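Local coordinates for Na Glutathione S-transferase 2 (Necator americanus, PDB 2ON5), which probably conjugates reduced glutathione to electrophilic compounds in a human hookworm and binds glutathione in its pocket, at residues Glu118-Phe121 with Lys122-Leu126; Asp151-Tyr155 with Ala156-Leu160. All coordinates share one frame; numbering follows the deposited sequence.

Contact 1: Glu118-Phe121 with Lys122-Leu126; sequences EKLF and KELLL
Lys122 closes a helical turn by giving its backbone N to Glu118 O at 3.1 Å. Its side chain bends at chi3 (-93°), which brings CE within 3.7 Å of Glu118 CG, while the charged ends stay beyond salt-bridge range, where they probably still attract weakly. Glu123 repeats the i to i+4 spacing one residue on: its carboxylate crosses the Lys119 chain and touches CG and CE, and OE1 makes a long salt bridge of 3.8 Å to Lys119 NZ. A water donates to the same OE1 and takes a weak bond from NZ. Both side chains stand at the solvent, where long charged chains can pair and stay hydrated. The helix widens into a pi-type turn at 122-125. Leu120 O accepts from both Leu124 N (2.8 Å), which sits above the carbonyl plane, and Leu125 N (3.1 Å), which lies in it. Leu125 rests its CD2 3.9 Å from Phe121 CE1. Leu126 N reaches back five residues to Phe121 O at 2.9 Å, and this shift probably helps bring its CG over one face of the Phe121 ring, a CH-pi contact 4.2 Å from CG to the ring centroid. Buried Phe121 suits its place: its flat ring offers a face to Leu126 and takes branched Leu125 obliquely. The apolar side faces inward: Phe121 and Leu125 pack on Tyr105 of helix 103-110 and Ile167 of helix 155-168, and Phe121 stacks on Phe171.

Contact 2: Asp151-Tyr155 with Ala156-Leu160; sequences DSVTY and ADLCL
The backbone passes from the extended conformation of Val153 and Thr154 into helix 155-168, where Leu158 N bonds to Thr154 O at 3.2 Å and Cys159 N to Tyr155 O at 3.0 Å. Thr154 is the N-cap and Asp157 its partner in a capping box, the reciprocal exchange between side chains and backbone N-H groups found at many helix starts. This one belongs to the helical C-terminal domain of the transferase and is consistent with the N-capping box known from the same domain of other glutathione S-transferases.

Asp157 provides the firmer half. Its OD1 receives Thr154 N at 2.8 Å through the anti lone pair, with an N-H...O angle of 156°. Chi1 of -64° keeps the carboxylate beside its own backbone N and swings it back toward the cap. The other oxygen, OD2, accepts from Leu148 N, so this buried carboxylate also ties down the preceding loop. A short acidic side chain suits the place, since its two oxygens can serve both backbone donors and its charge probably interacts favourably with the helix dipole.

On the Thr154 side the capping bond is weak and comes from Ala156 N, which approaches OG1 at 3.4 Å with an angle of 132°. Ala156 CB comes 3.8 Å from Thr154 OG1, and its small size suits the buried first turn. Val153 lays CG2 3.7 Å from Asp157 CB and also touches Leu158 CD2, an apolar cover beside the polar box. The Tyr155 ring packs on Val88 and Ala92 of helix 82-101; tyrosine suits because its hydroxyl can hydrogen-bond to Asp89. A water completes the cap by donating to Asp157 OD1 at 2.6 Å while standing 2.8 Å from Thr154 OG1.

From the N terminus, the chain forms the strands and helices of the thioredoxin-like domain before entering the helical C-terminal domain. Contact 1 comes first, near the start of helix 117-143, and closes no loop beyond successive helical turns. That helix then runs on, and the chain crosses a loop to contact 2, where the loop becomes helix 155-168. The two therefore stand in series, neither nested nor crossed, with centres about 26 Å apart and no touch between them. Helix 155-168 nevertheless joins them: its beginning is fixed by contact 2, which also meets helix 16-25 of the N-terminal domain, while its far part lies against the region of contact 1.

Contact 1: Glu118-Phe121 with Lys122-Leu126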
ATOM      1  N   GLU A 118       4.065   6.271 -26.348  1.00 30.92           N
ATOM      2  CA  GLU A 118       3.856   5.107 -27.201  1.00 31.35           C
ATOM      3  C   GLU A 118       4.893   4.003 -26.986  1.00 30.26           C
ATOM      4  O   GLU A 118       4.546   2.831 -26.852  1.00 29.53           O
ATOM      5  CB  GLU A 118       3.870   5.553 -28.668  1.00 31.60           C
ATOM      6  CG  GLU A 118       4.022   4.439 -29.637  1.00 36.03           C
ATOM      7  CD  GLU A 118       2.710   3.988 -30.160  1.00 40.14           C
ATOM      8  OE1 GLU A 118       1.904   3.498 -29.341  1.00 45.66           O
ATOM      9  OE2 GLU A 118       2.488   4.122 -31.385  1.00 39.34           O
ATOM     10  N   LYS A 119       6.168   4.381 -26.964  1.00 29.74           N
ATOM     11  CA  LYS A 119       7.236   3.396 -26.764  1.00 29.09           C
ATOM     12  C   LYS A 119       7.135   2.731 -25.385  1.00 28.39           C
ATOM     13  O   LYS A 119       7.240   1.497 -25.263  1.00 27.20           O
ATOM     14  CB  LYS A 119       8.607   4.040 -26.967  1.00 29.55           C
ATOM     15  CG  LYS A 119       9.783   3.085 -26.869  1.00 31.83           C
ATOM     16  CD  LYS A 119      11.055   3.722 -27.434  1.00 36.02           C
ATOM     17  CE  LYS A 119      12.316   2.996 -26.958  1.00 38.70           C
ATOM     18  NZ  LYS A 119      12.830   3.579 -25.668  1.00 41.19           N
ATOM     19  N   LEU A 120       6.938   3.552 -24.357  1.00 26.96           N
ATOM     20  CA  LEU A 120       6.805   3.045 -22.991  1.00 27.26           C
ATOM     21  C   LEU A 120       5.556   2.190 -22.830  1.00 26.70           C
ATOM     22  O   LEU A 120       5.543   1.218 -22.056  1.00 26.51           O
ATOM     23  CB  LEU A 120       6.719   4.195 -21.991  1.00 27.23           C
ATOM     24  CG  LEU A 120       7.925   4.695 -21.181  1.00 30.17           C
ATOM     25  CD1 LEU A 120       9.102   3.719 -21.128  1.00 27.42           C
ATOM     26  CD2 LEU A 120       8.315   6.048 -21.669  1.00 25.23           C
ATOM     27  N   PHE A 121       4.494   2.567 -23.536  1.00 25.67           N
ATOM     28  CA  PHE A 121       3.245   1.833 -23.451  1.00 25.61           C
ATOM     29  C   PHE A 121       3.491   0.417 -23.967  1.00 25.89           C
ATOM     30  O   PHE A 121       3.142  -0.566 -23.309  1.00 24.64           O
ATOM     31  CB  PHE A 121       2.124   2.534 -24.233  1.00 24.67           C
ATOM     32  CG  PHE A 121       0.908   1.661 -24.462  1.00 25.34           C
ATOM     33  CD1 PHE A 121      -0.087   1.559 -23.483  1.00 23.82           C
ATOM     34  CD2 PHE A 121       0.767   0.930 -25.641  1.00 23.76           C
ATOM     35  CE1 PHE A 121      -1.192   0.751 -23.677  1.00 24.55           C
ATOM     36  CE2 PHE A 121      -0.342   0.121 -25.842  1.00 23.76           C
ATOM     37  CZ  PHE A 121      -1.322   0.028 -24.868  1.00 23.30           C
ATOM     38  N   LYS A 122       4.144   0.329 -25.128  1.00 25.82           N
ATOM     39  CA  LYS A 122       4.447  -0.950 -25.747  1.00 27.45           C
ATOM     40  C   LYS A 122       5.449  -1.766 -24.946  1.00 27.10           C
ATOM     41  O   LYS A 122       5.272  -2.965 -24.775  1.00 27.22           O
ATOM     42  CB  LYS A 122       4.978  -0.755 -27.178  1.00 27.36           C
ATOM     43  CG  LYS A 122       3.888  -0.572 -28.210  1.00 28.43           C
ATOM     44  CD  LYS A 122       4.493  -0.526 -29.650  1.00 29.77           C
ATOM     45  CE  LYS A 122       4.780   0.880 -30.090  1.00 32.93           C
ATOM     46  NZ  LYS A 122       5.510   0.914 -31.412  1.00 37.92           N
ATOM     47  N   GLU A 123       6.501  -1.119 -24.460  1.00 26.79           N
ATOM     48  CA  GLU A 123       7.635  -1.848 -23.899  1.00 27.32           C
ATOM     49  C   GLU A 123       7.443  -2.139 -22.412  1.00 26.43           C
ATOM     50  O   GLU A 123       7.928  -3.149 -21.904  1.00 24.91           O
ATOM     51  CB  GLU A 123       8.949  -1.087 -24.153  1.00 27.79           C
ATOM     52  CG  GLU A 123       9.318  -0.943 -25.643  1.00 29.34           C
ATOM     53  CD  GLU A 123      10.728  -0.348 -25.887  1.00 29.98           C
ATOM     54  OE1 GLU A 123      11.380   0.116 -24.927  1.00 31.77           O
ATOM     55  OE2 GLU A 123      11.181  -0.353 -27.053  1.00 32.21           O
ATOM     56  N   LEU A 124       6.710  -1.253 -21.734  1.00 25.37           N
ATOM     57  CA  LEU A 124       6.535  -1.319 -20.290  1.00 25.07           C
ATOM     58  C   LEU A 124       5.105  -1.714 -19.879  1.00 24.45           C
ATOM     59  O   LEU A 124       4.901  -2.724 -19.182  1.00 23.47           O
ATOM     60  CB  LEU A 124       6.934   0.025 -19.660  1.00 25.17           C
ATOM     61  CG  LEU A 124       6.959   0.108 -18.132  1.00 25.79           C
ATOM     62  CD1 LEU A 124       7.683  -1.061 -17.528  1.00 24.91           C
ATOM     63  CD2 LEU A 124       7.578   1.414 -17.677  1.00 25.45           C
ATOM     64  N   LEU A 125       4.125  -0.930 -20.328  1.00 23.10           N
ATOM     65  CA  LEU A 125       2.747  -1.117 -19.855  1.00 23.27           C
ATOM     66  C   LEU A 125       2.099  -2.430 -20.350  1.00 23.06           C
ATOM     67  O   LEU A 125       1.506  -3.170 -19.554  1.00 22.23           O
ATOM     68  CB  LEU A 125       1.893   0.121 -20.182  1.00 22.97           C
ATOM     69  CG  LEU A 125       0.573   0.262 -19.421  1.00 22.48           C
ATOM     70  CD1 LEU A 125       0.105   1.724 -19.378  1.00 20.45           C
ATOM     71  CD2 LEU A 125      -0.500  -0.615 -20.036  1.00 18.47           C
ATOM     72  N   LEU A 126       2.228  -2.741 -21.642  1.00 22.59           N
ATOM     73  CA  LEU A 126       1.579  -3.936 -22.178  1.00 22.17           C
ATOM     74  C   LEU A 126       1.974  -5.210 -21.434  1.00 21.87           C
ATOM     75  O   LEU A 126       1.098  -5.962 -21.024  1.00 21.71           O
ATOM     76  CB  LEU A 126       1.773  -4.095 -23.693  1.00 22.31           C
ATOM     77  CG  LEU A 126       0.947  -3.153 -24.583  1.00 22.26           C
ATOM     78  CD1 LEU A 126       1.265  -3.425 -26.056  1.00 24.72           C
ATOM     79  CD2 LEU A 126      -0.554  -3.267 -24.315  1.00 23.93           C
TER
HETATM   80  O   HOH W   1      14.087   0.750 -24.192  1.00 44.14           O

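Contact 2: Asp151-Tyr155 with Ala156-Leu160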
ATOM      1  N   ASP A 151     -20.309  -8.295  -4.327  1.00 22.32           N
ATOM      2  CA  ASP A 151     -21.413  -8.080  -5.232  1.00 23.48           C
ATOM      3  C   ASP A 151     -21.642  -6.601  -5.498  1.00 23.06           C
ATOM      4  O   ASP A 151     -22.505  -6.260  -6.293  1.00 23.36           O
ATOM      5  CB  ASP A 151     -22.706  -8.721  -4.673  1.00 25.13           C
ATOM      6  CG  ASP A 151     -22.652 -10.251  -4.630  1.00 27.64           C
ATOM      7  OD1 ASP A 151     -23.370 -10.842  -3.793  1.00 34.65           O
ATOM      8  OD2 ASP A 151     -21.922 -10.867  -5.430  1.00 32.68           O
ATOM      9  N   SER A 152     -20.880  -5.718  -4.847  1.00 22.44           N
ATOM     10  CA  SER A 152     -21.087  -4.286  -5.042  1.00 22.20           C
ATOM     11  C   SER A 152     -19.760  -3.526  -5.240  1.00 21.45           C
ATOM     12  O   SER A 152     -18.691  -4.074  -4.964  1.00 20.44           O
ATOM     13  CB  SER A 152     -21.888  -3.704  -3.867  1.00 23.14           C
ATOM     14  OG  SER A 152     -21.185  -3.868  -2.654  1.00 25.76           O
ATOM     15  N   VAL A 153     -19.848  -2.290  -5.741  1.00 20.16           N
ATOM     16  CA  VAL A 153     -18.650  -1.486  -6.079  1.00 19.43           C
ATOM     17  C   VAL A 153     -17.806  -1.165  -4.846  1.00 18.76           C
ATOM     18  O   VAL A 153     -18.344  -0.844  -3.781  1.00 17.98           O
ATOM     19  CB  VAL A 153     -19.004  -0.190  -6.884  1.00 19.31           C
ATOM     20  CG1 VAL A 153     -19.745   0.861  -6.009  1.00 20.22           C
ATOM     21  CG2 VAL A 153     -17.736   0.417  -7.547  1.00 19.10           C
ATOM     22  N   THR A 154     -16.485  -1.281  -4.992  1.00 17.47           N
ATOM     23  CA  THR A 154     -15.556  -0.902  -3.937  1.00 17.15           C
ATOM     24  C   THR A 154     -14.472   0.027  -4.482  1.00 17.16           C
ATOM     25  O   THR A 154     -14.360   0.223  -5.698  1.00 16.19           O
ATOM     26  CB  THR A 154     -14.851  -2.123  -3.268  1.00 17.35           C
ATOM     27  OG1 THR A 154     -13.950  -2.716  -4.197  1.00 18.28           O
ATOM     28  CG2 THR A 154     -15.870  -3.124  -2.738  1.00 15.14           C
ATOM     29  N   TYR A 155     -13.653   0.577  -3.594  1.00 16.56           N
ATOM     30  CA  TYR A 155     -12.599   1.490  -4.091  1.00 16.08           C
ATOM     31  C   TYR A 155     -11.585   0.783  -4.998  1.00 15.87           C
ATOM     32  O   TYR A 155     -10.930   1.426  -5.832  1.00 15.23           O
ATOM     33  CB  TYR A 155     -11.944   2.286  -2.953  1.00 16.26           C
ATOM     34  CG  TYR A 155     -10.978   1.502  -2.099  1.00 16.78           C
ATOM     35  CD1 TYR A 155      -9.633   1.449  -2.446  1.00 18.80           C
ATOM     36  CD2 TYR A 155     -11.398   0.821  -0.946  1.00 16.76           C
ATOM     37  CE1 TYR A 155      -8.717   0.720  -1.686  1.00 18.82           C
ATOM     38  CE2 TYR A 155     -10.472   0.086  -0.164  1.00 17.52           C
ATOM     39  CZ  TYR A 155      -9.139   0.045  -0.559  1.00 17.48           C
ATOM     40  OH  TYR A 155      -8.200  -0.661   0.154  1.00 19.32           O
ATOM     41  N   ALA A 156     -11.456  -0.538  -4.856  1.00 14.93           N
ATOM     42  CA  ALA A 156     -10.576  -1.262  -5.768  1.00 15.24           C
ATOM     43  C   ALA A 156     -11.144  -1.212  -7.212  1.00 15.58           C
ATOM     44  O   ALA A 156     -10.380  -1.066  -8.165  1.00 15.49           O
ATOM     45  CB  ALA A 156     -10.358  -2.710  -5.293  1.00 14.56           C
ATOM     46  N   ASP A 157     -12.467  -1.344  -7.359  1.00 15.59           N
ATOM     47  CA  ASP A 157     -13.132  -1.180  -8.666  1.00 16.17           C
ATOM     48  C   ASP A 157     -12.841   0.204  -9.267  1.00 16.12           C
ATOM     49  O   ASP A 157     -12.539   0.334 -10.460  1.00 16.07           O
ATOM     50  CB  ASP A 157     -14.632  -1.396  -8.555  1.00 16.33           C
ATOM     51  CG  ASP A 157     -14.979  -2.818  -8.139  1.00 18.96           C
ATOM     52  OD1 ASP A 157     -15.600  -2.965  -7.059  1.00 17.01           O
ATOM     53  OD2 ASP A 157     -14.567  -3.760  -8.878  1.00 17.11           O
ATOM     54  N   LEU A 158     -12.921   1.218  -8.418  1.00 15.68           N
ATOM     55  CA  LEU A 158     -12.780   2.588  -8.875  1.00 16.56           C
ATOM     56  C   LEU A 158     -11.367   2.782  -9.371  1.00 16.58           C
ATOM     57  O   LEU A 158     -11.175   3.358 -10.439  1.00 15.89           O
ATOM     58  CB  LEU A 158     -13.128   3.591  -7.757  1.00 17.01           C
ATOM     59  CG  LEU A 158     -14.568   3.557  -7.194  1.00 15.82           C
ATOM     60  CD1 LEU A 158     -14.788   4.523  -6.006  1.00 18.77           C
ATOM     61  CD2 LEU A 158     -15.598   3.841  -8.292  1.00 16.79           C
ATOM     62  N   CYS A 159     -10.389   2.248  -8.622  1.00 17.23           N
ATOM     63  CA  CYS A 159      -8.965   2.331  -9.031  1.00 17.00           C
ATOM     64  C   CYS A 159      -8.772   1.692 -10.398  1.00 16.98           C
ATOM     65  O   CYS A 159      -8.169   2.296 -11.290  1.00 15.33           O
ATOM     66  CB  CYS A 159      -8.021   1.655  -8.019  1.00 16.95           C
ATOM     67  SG  CYS A 159      -7.868   2.573  -6.470  1.00 17.88           S
ATOM     68  N   LEU A 160      -9.246   0.456 -10.561  1.00 16.65           N
ATOM     69  CA  LEU A 160      -9.023  -0.236 -11.840  1.00 16.64           C
ATOM     70  C   LEU A 160      -9.750   0.405 -13.038  1.00 16.54           C
ATOM     71  O   LEU A 160      -9.129   0.603 -14.111  1.00 16.85           O
ATOM     72  CB  LEU A 160      -9.363  -1.731 -11.736  1.00 16.71           C
ATOM     73  CG  LEU A 160      -9.066  -2.559 -12.984  1.00 16.53           C
ATOM     74  CD1 LEU A 160      -7.561  -2.624 -13.266  1.00 14.93           C
ATOM     75  CD2 LEU A 160      -9.709  -3.939 -12.850  1.00 15.21           C
TER
HETATM   76  O   HOH W   2     -15.059  -4.943  -5.454  1.00 16.76           O